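Local coordinates for hypothetical Membrane Spanning Protein (Bacillus cereus, PDB 2FB5), which probably catalyses the condensation of two ATP molecules into cyclic di-AMP, as a diadenylate cyclase that supports efficient spore formation, at residues A[67-72]-A[98-103]; A[105-110]-A[175-180]. All coordinates share one frame; numbering follows the deposited sequence.

Contact 1 of 2, residues A[67-72]-A[98-103]; sequences QAYLSP and VERNET
The carbonyl oxygen of Tyr-69, on helix 47-70, accepts one strong and one weak hydrogen bond from the Arg-100 guanidinium. The main bond runs from Arg-100 NE to Tyr-69 O at 2.7 Å with an N-H...O angle of 163°, and the oxygen lies close to the guanidinium plane, at its edge. Arg-100 NH2 adds a weak bond to the same Tyr-69 O at 3.3 Å, bent to 130°, which makes this oxygen a bifurcated acceptor. Arg-100 NH2 also donates to water 1 at 2.8 Å, and that water in turn donates to Ala-68 O at 2.9 Å; one arginine thereby serves Tyr-69 O directly and Ala-68 O through the water. The arginine side chain is extended about CB-CG but bent at chi3, which helps bring NE to the carbonyl. The Tyr-69 ring stands steeply to the guanidinium, planes 75° apart, with Tyr-69 CD1 4.2 Å from Arg-100 NH2, an oblique approach and not a stack. Beside these bonds Leu-70 CD2 meets Val-98 CG1 at 4.0 Å, and the same methyl lies 4.3 Å from Arg-100 CD, the carbon next to NE. The remaining guanidinium nitrogen, NH1, bonds to the backbone oxygen of Asp-179, which should help fix the plane's rotation. The contact joins the N-terminal helical region to the nucleotide-binding domain: helix 47-70 rests beside the end of strand 94-98, while Leu-181 of strand 181-185 touches Tyr-69, Leu-70 and Arg-100, and Leu-196 of strand 192-196 packs against Tyr-69 and Arg-100.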
ATOM      1  N   GLN A  67     -16.523  -3.183   0.832  1.00 25.76           N
ATOM      2  CA  GLN A  67     -15.622  -2.222   0.186  1.00 25.72           C
ATOM      3  C   GLN A  67     -14.155  -2.664   0.193  1.00 25.54           C
ATOM      4  O   GLN A  67     -13.500  -2.627  -0.845  1.00 25.97           O
ATOM      5  CB  GLN A  67     -15.798  -0.828   0.812  1.00 25.88           C
ATOM      6  CG  GLN A  67     -14.764   0.252   0.389  1.00 27.04           C
ATOM      7  CD  GLN A  67     -14.806   0.629  -1.084  1.00 27.60           C
ATOM      8  OE1 GLN A  67     -15.805   0.398  -1.778  1.00 28.00           O
ATOM      9  NE2 GLN A  67     -13.720   1.250  -1.565  1.00 26.04           N
ATOM     10  N   ALA A  68     -13.648  -3.084   1.353  1.00 24.64           N
ATOM     11  CA  ALA A  68     -12.253  -3.467   1.508  1.00 24.41           C
ATOM     12  C   ALA A  68     -11.915  -4.752   0.746  1.00 23.92           C
ATOM     13  O   ALA A  68     -10.852  -4.847   0.120  1.00 23.63           O
ATOM     14  CB  ALA A  68     -11.890  -3.614   3.005  1.00 24.26           C
ATOM     15  N   TYR A  69     -12.819  -5.728   0.796  1.00 23.53           N
ATOM     16  CA  TYR A  69     -12.594  -7.021   0.133  1.00 23.55           C
ATOM     17  C   TYR A  69     -12.884  -7.034  -1.370  1.00 23.24           C
ATOM     18  O   TYR A  69     -12.281  -7.814  -2.108  1.00 22.58           O
ATOM     19  CB  TYR A  69     -13.423  -8.118   0.793  1.00 24.68           C
ATOM     20  CG  TYR A  69     -13.030  -8.456   2.213  1.00 25.37           C
ATOM     21  CD1 TYR A  69     -11.704  -8.330   2.652  1.00 28.38           C
ATOM     22  CD2 TYR A  69     -13.978  -8.931   3.112  1.00 24.79           C
ATOM     23  CE1 TYR A  69     -11.348  -8.651   3.970  1.00 27.89           C
ATOM     24  CE2 TYR A  69     -13.640  -9.251   4.417  1.00 25.49           C
ATOM     25  CZ  TYR A  69     -12.327  -9.116   4.842  1.00 27.60           C
ATOM     26  OH  TYR A  69     -11.994  -9.445   6.147  1.00 26.57           O
ATOM     27  N   LEU A  70     -13.816  -6.189  -1.816  1.00 22.45           N
ATOM     28  CA  LEU A  70     -14.265  -6.231  -3.209  1.00 23.19           C
ATOM     29  C   LEU A  70     -13.789  -5.075  -4.105  1.00 23.66           C
ATOM     30  O   LEU A  70     -13.675  -5.257  -5.313  1.00 23.44           O
ATOM     31  CB  LEU A  70     -15.799  -6.375  -3.310  1.00 22.55           C
ATOM     32  CG  LEU A  70     -16.472  -7.610  -2.696  1.00 22.10           C
ATOM     33  CD1 LEU A  70     -17.955  -7.707  -3.120  1.00 21.33           C
ATOM     34  CD2 LEU A  70     -15.743  -8.922  -3.042  1.00 20.55           C
ATOM     35  N   SER A  71     -13.492  -3.908  -3.536  1.00 23.92           N
ATOM     36  CA  SER A  71     -13.175  -2.749  -4.386  1.00 25.02           C
ATOM     37  C   SER A  71     -11.995  -2.952  -5.352  1.00 24.98           C
ATOM     38  O   SER A  71     -12.020  -2.378  -6.438  1.00 25.26           O
ATOM     39  CB  SER A  71     -13.018  -1.444  -3.593  1.00 24.68           C
ATOM     40  OG  SER A  71     -11.831  -1.469  -2.828  1.00 26.41           O
ATOM     41  N   PRO A  72     -10.962  -3.736  -4.966  1.00 24.99           N
ATOM     42  CA  PRO A  72      -9.895  -3.982  -5.932  1.00 24.93           C
ATOM     43  C   PRO A  72     -10.287  -4.888  -7.096  1.00 24.87           C
ATOM     44  O   PRO A  72      -9.538  -4.983  -8.080  1.00 24.90           O
ATOM     45  CB  PRO A  72      -8.810  -4.681  -5.095  1.00 25.01           C
ATOM     46  CG  PRO A  72      -9.175  -4.431  -3.685  1.00 25.66           C
ATOM     47  CD  PRO A  72     -10.649  -4.362  -3.664  1.00 25.22           C
ATOM     48  N   VAL A  98     -17.921 -13.634  -6.224  1.00 21.57           N
ATOM     49  CA  VAL A  98     -17.133 -12.567  -6.815  1.00 21.68           C
ATOM     50  C   VAL A  98     -15.686 -13.023  -6.922  1.00 21.79           C
ATOM     51  O   VAL A  98     -15.023 -13.231  -5.906  1.00 21.76           O
ATOM     52  CB  VAL A  98     -17.231 -11.250  -6.025  1.00 22.15           C
ATOM     53  CG1 VAL A  98     -16.484 -10.151  -6.764  1.00 21.02           C
ATOM     54  CG2 VAL A  98     -18.698 -10.886  -5.807  1.00 21.50           C
ATOM     55  N   GLU A  99     -15.224 -13.203  -8.159  1.00 21.39           N
ATOM     56  CA  GLU A  99     -13.844 -13.565  -8.433  1.00 21.80           C
ATOM     57  C   GLU A  99     -12.917 -12.479  -7.923  1.00 22.01           C
ATOM     58  O   GLU A  99     -13.166 -11.274  -8.137  1.00 21.18           O
ATOM     59  CB  GLU A  99     -13.615 -13.769  -9.932  1.00 21.96           C
ATOM     60  CG  GLU A  99     -12.272 -14.413 -10.256  1.00 21.80           C
ATOM     61  CD  GLU A  99     -12.137 -14.817 -11.723  1.00 23.29           C
ATOM     62  OE1 GLU A  99     -13.131 -15.286 -12.321  1.00 24.77           O
ATOM     63  OE2 GLU A  99     -11.028 -14.662 -12.277  1.00 25.02           O
ATOM     64  N   ARG A 100     -11.862 -12.902  -7.232  1.00 21.82           N
ATOM     65  CA  ARG A 100     -10.883 -11.949  -6.703  1.00 22.81           C
ATOM     66  C   ARG A 100      -9.530 -12.163  -7.407  1.00 23.29           C
ATOM     67  O   ARG A 100      -9.479 -12.072  -8.639  1.00 23.19           O
ATOM     68  CB  ARG A 100     -10.865 -11.956  -5.146  1.00 21.74           C
ATOM     69  CG  ARG A 100     -12.174 -11.360  -4.554  1.00 22.20           C
ATOM     70  CD  ARG A 100     -12.295 -11.457  -3.030  1.00 22.94           C
ATOM     71  NE  ARG A 100     -11.529 -10.445  -2.298  1.00 22.82           N
ATOM     72  CZ  ARG A 100     -10.511 -10.721  -1.484  1.00 25.28           C
ATOM     73  NH1 ARG A 100     -10.126 -11.976  -1.303  1.00 22.26           N
ATOM     74  NH2 ARG A 100      -9.876  -9.749  -0.851  1.00 24.13           N
ATOM     75  N   ASN A 101      -8.455 -12.439  -6.676  1.00 23.94           N
ATOM     76  CA  ASN A 101      -7.151 -12.583  -7.329  1.00 25.85           C
ATOM     77  C   ASN A 101      -6.953 -13.929  -8.045  1.00 26.54           C
ATOM     78  O   ASN A 101      -6.171 -14.020  -8.996  1.00 27.22           O
ATOM     79  CB  ASN A 101      -5.987 -12.309  -6.358  1.00 26.40           C
ATOM     80  CG  ASN A 101      -4.625 -12.271  -7.071  1.00 29.85           C
ATOM     81  OD1 ASN A 101      -4.435 -11.490  -7.998  1.00 31.86           O
ATOM     82  ND2 ASN A 101      -3.696 -13.157  -6.670  1.00 31.35           N
ATOM     83  N   GLU A 102      -7.656 -14.967  -7.604  1.00 26.48           N
ATOM     84  CA  GLU A 102      -7.461 -16.302  -8.160  1.00 27.30           C
ATOM     85  C   GLU A 102      -8.560 -16.711  -9.145  1.00 26.95           C
ATOM     86  O   GLU A 102      -9.758 -16.473  -8.900  1.00 26.02           O
ATOM     87  CB  GLU A 102      -7.316 -17.335  -7.033  1.00 27.40           C
ATOM     88  CG  GLU A 102      -6.169 -17.016  -6.092  1.00 28.48           C
ATOM     89  CD  GLU A 102      -6.172 -17.820  -4.796  1.00 30.11           C
ATOM     90  OE1 GLU A 102      -6.950 -18.792  -4.656  1.00 32.78           O
ATOM     91  OE2 GLU A 102      -5.376 -17.460  -3.903  1.00 35.03           O
ATOM     92  N   THR A 103      -8.151 -17.316 -10.261  1.00 26.63           N
ATOM     93  CA  THR A 103      -9.109 -17.750 -11.291  1.00 26.75           C
ATOM     94  C   THR A 103      -9.843 -19.016 -10.843  1.00 26.47           C
ATOM     95  O   THR A 103      -9.312 -19.815 -10.070  1.00 26.09           O
ATOM     96  CB  THR A 103      -8.451 -17.939 -12.689  1.00 27.03           C
ATOM     97  OG1 THR A 103      -7.565 -19.059 -12.660  1.00 28.78           O
ATOM     98  CG2 THR A 103      -7.674 -16.676 -13.111  1.00 26.97           C
TER
HETATM   99  O   HOH W   1      -9.169  -7.002  -0.756  1.00 28.65           O

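Contact 2 of 2, residues A[105-110]-A[175-180]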
ATOM      1  N   GLU A 105     -12.060 -21.216 -12.945  1.00 25.37           N
ATOM      2  CA  GLU A 105     -12.633 -22.097 -13.976  1.00 25.82           C
ATOM      3  C   GLU A 105     -12.438 -23.600 -13.702  1.00 25.40           C
ATOM      4  O   GLU A 105     -13.254 -24.410 -14.128  1.00 25.10           O
ATOM      5  CB  GLU A 105     -12.122 -21.721 -15.381  1.00 26.39           C
ATOM      6  CG  GLU A 105     -10.711 -22.214 -15.700  1.00 30.20           C
ATOM      7  CD  GLU A 105      -9.630 -21.494 -14.903  1.00 33.08           C
ATOM      8  OE1 GLU A 105      -8.569 -22.102 -14.664  1.00 34.46           O
ATOM      9  OE2 GLU A 105      -9.851 -20.328 -14.504  1.00 33.75           O
ATOM     10  N   ALA A 106     -11.379 -23.966 -12.987  1.00 24.72           N
ATOM     11  CA  ALA A 106     -11.157 -25.377 -12.649  1.00 24.62           C
ATOM     12  C   ALA A 106     -12.001 -25.820 -11.451  1.00 24.13           C
ATOM     13  O   ALA A 106     -12.154 -27.013 -11.202  1.00 23.82           O
ATOM     14  CB  ALA A 106      -9.684 -25.643 -12.390  1.00 24.60           C
ATOM     15  N   LEU A 107     -12.553 -24.854 -10.717  1.00 23.92           N
ATOM     16  CA  LEU A 107     -13.300 -25.147  -9.487  1.00 23.88           C
ATOM     17  C   LEU A 107     -14.818 -25.066  -9.637  1.00 24.35           C
ATOM     18  O   LEU A 107     -15.561 -25.614  -8.814  1.00 24.15           O
ATOM     19  CB  LEU A 107     -12.852 -24.196  -8.368  1.00 24.08           C
ATOM     20  CG  LEU A 107     -11.407 -24.318  -7.875  1.00 22.81           C
ATOM     21  CD1 LEU A 107     -11.060 -23.127  -6.993  1.00 22.25           C
ATOM     22  CD2 LEU A 107     -11.221 -25.618  -7.105  1.00 22.33           C
ATOM     23  N   ILE A 108     -15.266 -24.350 -10.670  1.00 24.48           N
ATOM     24  CA  ILE A 108     -16.683 -24.113 -10.897  1.00 24.71           C
ATOM     25  C   ILE A 108     -17.116 -24.877 -12.140  1.00 24.86           C
ATOM     26  O   ILE A 108     -16.469 -24.787 -13.184  1.00 25.47           O
ATOM     27  CB  ILE A 108     -16.953 -22.590 -11.076  1.00 24.39           C
ATOM     28  CG1 ILE A 108     -16.700 -21.845  -9.757  1.00 24.34           C
ATOM     29  CG2 ILE A 108     -18.354 -22.339 -11.646  1.00 24.86           C
ATOM     30  CD1 ILE A 108     -16.886 -20.284  -9.845  1.00 24.02           C
ATOM     31  N   GLN A 109     -18.194 -25.643 -12.026  1.00 24.91           N
ATOM     32  CA  GLN A 109     -18.780 -26.260 -13.204  1.00 25.54           C
ATOM     33  C   GLN A 109     -19.850 -25.313 -13.753  1.00 24.45           C
ATOM     34  O   GLN A 109     -20.842 -25.019 -13.076  1.00 24.17           O
ATOM     35  CB  GLN A 109     -19.360 -27.638 -12.881  1.00 25.81           C
ATOM     36  CG  GLN A 109     -18.305 -28.625 -12.331  1.00 31.06           C
ATOM     37  CD  GLN A 109     -18.461 -28.870 -10.838  1.00 36.28           C
ATOM     38  OE1 GLN A 109     -19.295 -29.675 -10.428  1.00 39.53           O
ATOM     39  NE2 GLN A 109     -17.654 -28.181 -10.018  1.00 39.09           N
ATOM     40  N   THR A 110     -19.629 -24.838 -14.973  1.00 24.11           N
ATOM     41  CA  THR A 110     -20.479 -23.805 -15.577  1.00 23.81           C
ATOM     42  C   THR A 110     -21.884 -24.329 -15.875  1.00 23.90           C
ATOM     43  O   THR A 110     -22.043 -25.426 -16.410  1.00 23.61           O
ATOM     44  CB  THR A 110     -19.840 -23.235 -16.863  1.00 23.85           C
ATOM     45  OG1 THR A 110     -18.551 -22.711 -16.553  1.00 23.25           O
ATOM     46  CG2 THR A 110     -20.695 -22.093 -17.452  1.00 22.79           C
ATOM     47  N   SER A 175     -14.926 -20.977  -0.995  1.00 22.47           N
ATOM     48  CA  SER A 175     -14.043 -20.066  -0.272  1.00 22.93           C
ATOM     49  C   SER A 175     -12.829 -20.759   0.364  1.00 23.25           C
ATOM     50  O   SER A 175     -11.842 -20.083   0.698  1.00 23.16           O
ATOM     51  CB  SER A 175     -14.821 -19.274   0.785  1.00 23.12           C
ATOM     52  OG  SER A 175     -15.059 -20.054   1.944  1.00 23.60           O
ATOM     53  N   GLU A 176     -12.919 -22.083   0.534  1.00 23.47           N
ATOM     54  CA  GLU A 176     -11.812 -22.919   1.061  1.00 24.56           C
ATOM     55  C   GLU A 176     -10.745 -23.210   0.006  1.00 24.51           C
ATOM     56  O   GLU A 176      -9.607 -23.529   0.339  1.00 25.03           O
ATOM     57  CB  GLU A 176     -12.340 -24.266   1.604  1.00 23.96           C
ATOM     58  CG  GLU A 176     -13.198 -24.190   2.881  1.00 25.43           C
ATOM     59  CD  GLU A 176     -13.971 -25.496   3.212  1.00 26.72           C
ATOM     60  OE1 GLU A 176     -14.001 -26.440   2.394  1.00 30.99           O
ATOM     61  OE2 GLU A 176     -14.571 -25.573   4.303  1.00 29.88           O
ATOM     62  N   LYS A 177     -11.119 -23.130  -1.266  1.00 24.19           N
ATOM     63  CA  LYS A 177     -10.230 -23.536  -2.355  1.00 24.37           C
ATOM     64  C   LYS A 177      -9.701 -22.358  -3.159  1.00 24.42           C
ATOM     65  O   LYS A 177      -8.900 -22.536  -4.075  1.00 24.62           O
ATOM     66  CB  LYS A 177     -10.975 -24.486  -3.291  1.00 24.58           C
ATOM     67  CG  LYS A 177     -11.493 -25.743  -2.619  1.00 25.76           C
ATOM     68  CD  LYS A 177     -10.337 -26.615  -2.157  1.00 27.88           C
ATOM     69  CE  LYS A 177     -10.857 -27.855  -1.455  1.00 31.01           C
ATOM     70  NZ  LYS A 177      -9.745 -28.802  -1.144  1.00 31.79           N
ATOM     71  N   SER A 178     -10.172 -21.162  -2.817  1.00 24.38           N
ATOM     72  CA  SER A 178      -9.821 -19.940  -3.536  1.00 24.65           C
ATOM     73  C   SER A 178      -9.994 -18.715  -2.654  1.00 24.40           C
ATOM     74  O   SER A 178     -10.545 -18.794  -1.557  1.00 24.58           O
ATOM     75  CB  SER A 178     -10.717 -19.792  -4.764  1.00 24.69           C
ATOM     76  OG  SER A 178     -12.025 -19.428  -4.366  1.00 25.24           O
ATOM     77  N   ASP A 179      -9.529 -17.574  -3.146  1.00 24.51           N
ATOM     78  CA  ASP A 179      -9.706 -16.315  -2.447  1.00 24.69           C
ATOM     79  C   ASP A 179     -11.003 -15.615  -2.886  1.00 24.23           C
ATOM     80  O   ASP A 179     -11.214 -14.441  -2.591  1.00 23.80           O
ATOM     81  CB  ASP A 179      -8.479 -15.402  -2.661  1.00 24.97           C
ATOM     82  CG  ASP A 179      -8.474 -14.731  -4.028  1.00 26.92           C
ATOM     83  OD1 ASP A 179      -8.909 -15.365  -5.014  1.00 30.23           O
ATOM     84  OD2 ASP A 179      -8.023 -13.564  -4.127  1.00 29.36           O
ATOM     85  N   ALA A 180     -11.884 -16.328  -3.587  1.00 23.90           N
ATOM     86  CA  ALA A 180     -13.176 -15.722  -3.974  1.00 22.39           C
ATOM     87  C   ALA A 180     -14.005 -15.324  -2.751  1.00 22.21           C
ATOM     88  O   ALA A 180     -13.918 -15.958  -1.706  1.00 21.67           O
ATOM     89  CB  ALA A 180     -13.981 -16.670  -4.862  1.00 22.35           C
TER
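Leu-107 and Lys-177 meet with their side chains crossing at about a right angle, a small apolar contact between two loops of the DisA-type nucleotide-binding domain, next to an ST turn at Ser-178. Both side chains set out toward the opposite loop, then diverge. Leu-107 extends its forked end to the opposite loop, and its two methyls straddle the first side-chain carbon of the lysine: Lys-177 CB lies 3.9 Å from Leu-107 CD1 and 4.0 Å from Leu-107 CD2. Lys-177 instead turns off at chi2 (-66°), and its ammonium end leads away from the leucine, leaving the base of the side chain to do the packing. Leu-107 CD1 is the busier methyl, since it also approaches the backbone oxygen Lys-177 O at 3.7 Å and Ser-178 CB at 4.0 Å. With just 103 Å² buried in total, this is van der Waals contact of limited extent, supplemented by Leu-174 of helix 166-175, which touches Leu-107 as well. The serine offers the leucine its methylene while its hydroxyl is engaged elsewhere: chi1 of 73° places OG between the backbone N and the carbonyl carbon. There it bonds to Leu-174 O in the preceding helix, and Ser-178 OG also accepts from Ala-180 N at 3.2 Å with an N-H...O angle of 158°, closing the ST turn.

Following the chain from the N terminus, helix 47-70 leads into contact 1, which closes a loop over helix 77-90 and strand 94-98. Contact 2 opens immediately afterwards, so the two are in series, neither nested nor crossed; its longer loop takes in strands 112-117, 137-141 and 144-150 and helices 120-126 and 166-175. Their centres are about 13 Å apart, and they meet directly where 98-103 faces 175-180: Asp-179 OD2 lies 2.8 Å from Asn-101 N and Asp-179 OD1 2.9 Å from Glu-102 N, both probable hydrogen bonds. The loop between strands 94-98 and 112-117 thus meets helix 47-70 at 98-103 and the turn before strand 181-185 at both 98-103 and 105-110.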